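Local coordinates for protein amorpha-4,11-diene synthase (Artemisia annua, PDB 4GAX) that probably cyclises farnesyl diphosphate to a sesquiterpene of the amorphadiene or bisabolol type, with metal ions as cofactor, at residues E158-L163 with S186-I191. Residues are numbered along the deposited sequence; the frame is centred on the assembly and turned at random.
Sequences EGLLEL and SHLSII
Leu160 and Leu188 are the bumps that join helix 157-167 to helix 175-194. The CA atoms of Leu160 and Leu188 lie 7.3 Å apart. The two segments run roughly antiparallel but strongly tilted, at 134° between their N-to-C directions. Leu160 points across, and its CD1 enters the shallow hollow formed by CB of His187 and the tip of Ile191. CD1 of Leu160 meets CD1 of Ile191 at 3.6 Å and CB of His187 at 4.1 Å. Leu188 fills the notch between Leu160 and Leu161. With CG anti to the carbonyl carbon (chi1 -72°), both its methyls reach helix 157-167. CD2 of Leu188 rests 3.9 Å from CB of Leu160 and also touches CG of Leu161. CD1 of Leu188 meets CD2 of Leu161 at 4.0 Å, the two side chains crossing at about a right angle. An alanine at Leu188 would remove both methyl branches and would probably loosen the packing against Leu160 and Leu161. Ile206 and Leu210 of helix 200-211 also touch Leu188. His187 adds only its CB here; its ring turns away, with ND1 hydrogen-bonded to Phe183 O and NE2 to Lys154 NZ. This is helix-helix packing within the alpha-helical N-terminal domain. No hydrogen bond crosses it, so the contact rests on apolar packing.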
loop_
_atom_site.group_PDB
_atom_site.type_symbol
_atom_site.label_atom_id
_atom_site.label_comp_id
_atom_site.label_asym_id
_atom_site.label_seq_id
_atom_site.Cartn_x
_atom_site.Cartn_y
_atom_site.Cartn_z
ATOM N N GLU A 158 17.712 19.329 7.525
ATOM C CA GLU A 158 16.989 18.973 6.305
ATOM C C GLU A 158 17.774 17.977 5.442
ATOM O O GLU A 158 17.196 17.065 4.854
ATOM C CB GLU A 158 16.624 20.212 5.485
ATOM C CG GLU A 158 15.489 19.948 4.504
ATOM C CD GLU A 158 15.326 21.048 3.470
ATOM O OE1 GLU A 158 16.040 22.072 3.564
ATOM O OE2 GLU A 158 14.484 20.883 2.558
ATOM N N GLY A 159 19.090 18.153 5.378
ATOM C CA GLY A 159 19.935 17.253 4.622
ATOM C C GLY A 159 20.008 15.891 5.279
ATOM O O GLY A 159 20.023 14.868 4.587
ATOM N N LEU A 160 20.075 15.877 6.610
ATOM C CA LEU A 160 20.175 14.627 7.361
ATOM C C LEU A 160 18.916 13.820 7.144
ATOM O O LEU A 160 18.962 12.607 6.929
ATOM C CB LEU A 160 20.315 14.894 8.857
ATOM C CG LEU A 160 21.710 14.892 9.456
ATOM C CD1 LEU A 160 21.629 15.106 10.969
ATOM C CD2 LEU A 160 22.398 13.591 9.118
ATOM N N LEU A 161 17.783 14.510 7.224
ATOM C CA LEU A 161 16.493 13.890 6.971
ATOM C C LEU A 161 16.364 13.361 5.555
ATOM O O LEU A 161 15.813 12.278 5.354
ATOM C CB LEU A 161 15.360 14.879 7.256
ATOM C CG LEU A 161 14.646 14.756 8.593
ATOM C CD1 LEU A 161 13.588 15.850 8.679
ATOM C CD2 LEU A 161 14.017 13.365 8.720
ATOM N N GLU A 162 16.840 14.120 4.565
ATOM C CA GLU A 162 16.769 13.649 3.181
ATOM C C GLU A 162 17.586 12.375 3.003
ATOM O O GLU A 162 17.208 11.473 2.239
ATOM C CB GLU A 162 17.255 14.718 2.183
ATOM C CG GLU A 162 16.313 15.901 2.001
ATOM C CD GLU A 162 16.829 16.917 0.971
ATOM O OE1 GLU A 162 18.020 16.840 0.582
ATOM O OE2 GLU A 162 16.035 17.788 0.543
ATOM N N LEU A 163 18.716 12.300 3.697
ATOM C CA LEU A 163 19.580 11.126 3.592
ATOM C C LEU A 163 18.918 9.922 4.251
ATOM O O LEU A 163 18.927 8.809 3.704
ATOM C CB LEU A 163 20.942 11.414 4.243
ATOM C CG LEU A 163 21.885 10.217 4.385
ATOM C CD1 LEU A 163 22.254 9.607 3.022
ATOM C CD2 LEU A 163 23.147 10.667 5.134
ATOM N N SER A 186 20.915 7.893 14.548
ATOM C CA SER A 186 21.500 8.289 15.826
ATOM C C SER A 186 21.518 9.797 15.956
ATOM O O SER A 186 21.201 10.336 17.011
ATOM C CB SER A 186 22.917 7.725 16.009
ATOM O OG SER A 186 23.834 8.312 15.103
ATOM N N HIS A 187 21.879 10.486 14.880
ATOM C CA HIS A 187 21.928 11.943 14.948
ATOM C C HIS A 187 20.542 12.584 14.967
ATOM O O HIS A 187 20.304 13.503 15.748
ATOM C CB HIS A 187 22.823 12.510 13.848
ATOM C CG HIS A 187 24.278 12.304 14.126
ATOM N ND1 HIS A 187 24.967 11.179 13.714
ATOM C CD2 HIS A 187 25.163 13.046 14.834
ATOM C CE1 HIS A 187 26.218 11.257 14.131
ATOM N NE2 HIS A 187 26.366 12.379 14.807
ATOM N N LEU A 188 19.634 12.085 14.129
ATOM C CA LEU A 188 18.265 12.602 14.102
ATOM C C LEU A 188 17.535 12.421 15.434
ATOM O O LEU A 188 16.814 13.327 15.877
ATOM C CB LEU A 188 17.474 12.009 12.928
ATOM C CG LEU A 188 17.868 12.520 11.529
ATOM C CD1 LEU A 188 17.214 11.688 10.431
ATOM C CD2 LEU A 188 17.516 14.004 11.351
ATOM N N SER A 189 17.733 11.269 16.085
ATOM C CA SER A 189 17.139 11.007 17.396
ATOM C C SER A 189 17.501 12.085 18.410
ATOM O O SER A 189 16.634 12.591 19.146
ATOM C CB SER A 189 17.608 9.661 17.948
ATOM O OG SER A 189 16.982 8.593 17.270
ATOM N N ILE A 190 18.789 12.415 18.449
ATOM C CA ILE A 190 19.318 13.407 19.381
ATOM C C ILE A 190 18.797 14.798 19.028
ATOM O O ILE A 190 18.374 15.547 19.901
ATOM C CB ILE A 190 20.857 13.469 19.324
ATOM C CG1 ILE A 190 21.471 12.163 19.821
ATOM C CG2 ILE A 190 21.383 14.626 20.167
ATOM C CD1 ILE A 190 22.984 12.121 19.645
ATOM N N ILE A 191 18.837 15.144 17.745
ATOM C CA ILE A 191 18.412 16.471 17.322
ATOM C C ILE A 191 16.933 16.687 17.660
ATOM O O ILE A 191 16.551 17.736 18.169
ATOM C CB ILE A 191 18.681 16.700 15.815
ATOM C CG1 ILE A 191 20.187 16.672 15.548
ATOM C CG2 ILE A 191 18.121 18.031 15.366
ATOM C CD1 ILE A 191 20.538 16.617 14.062
#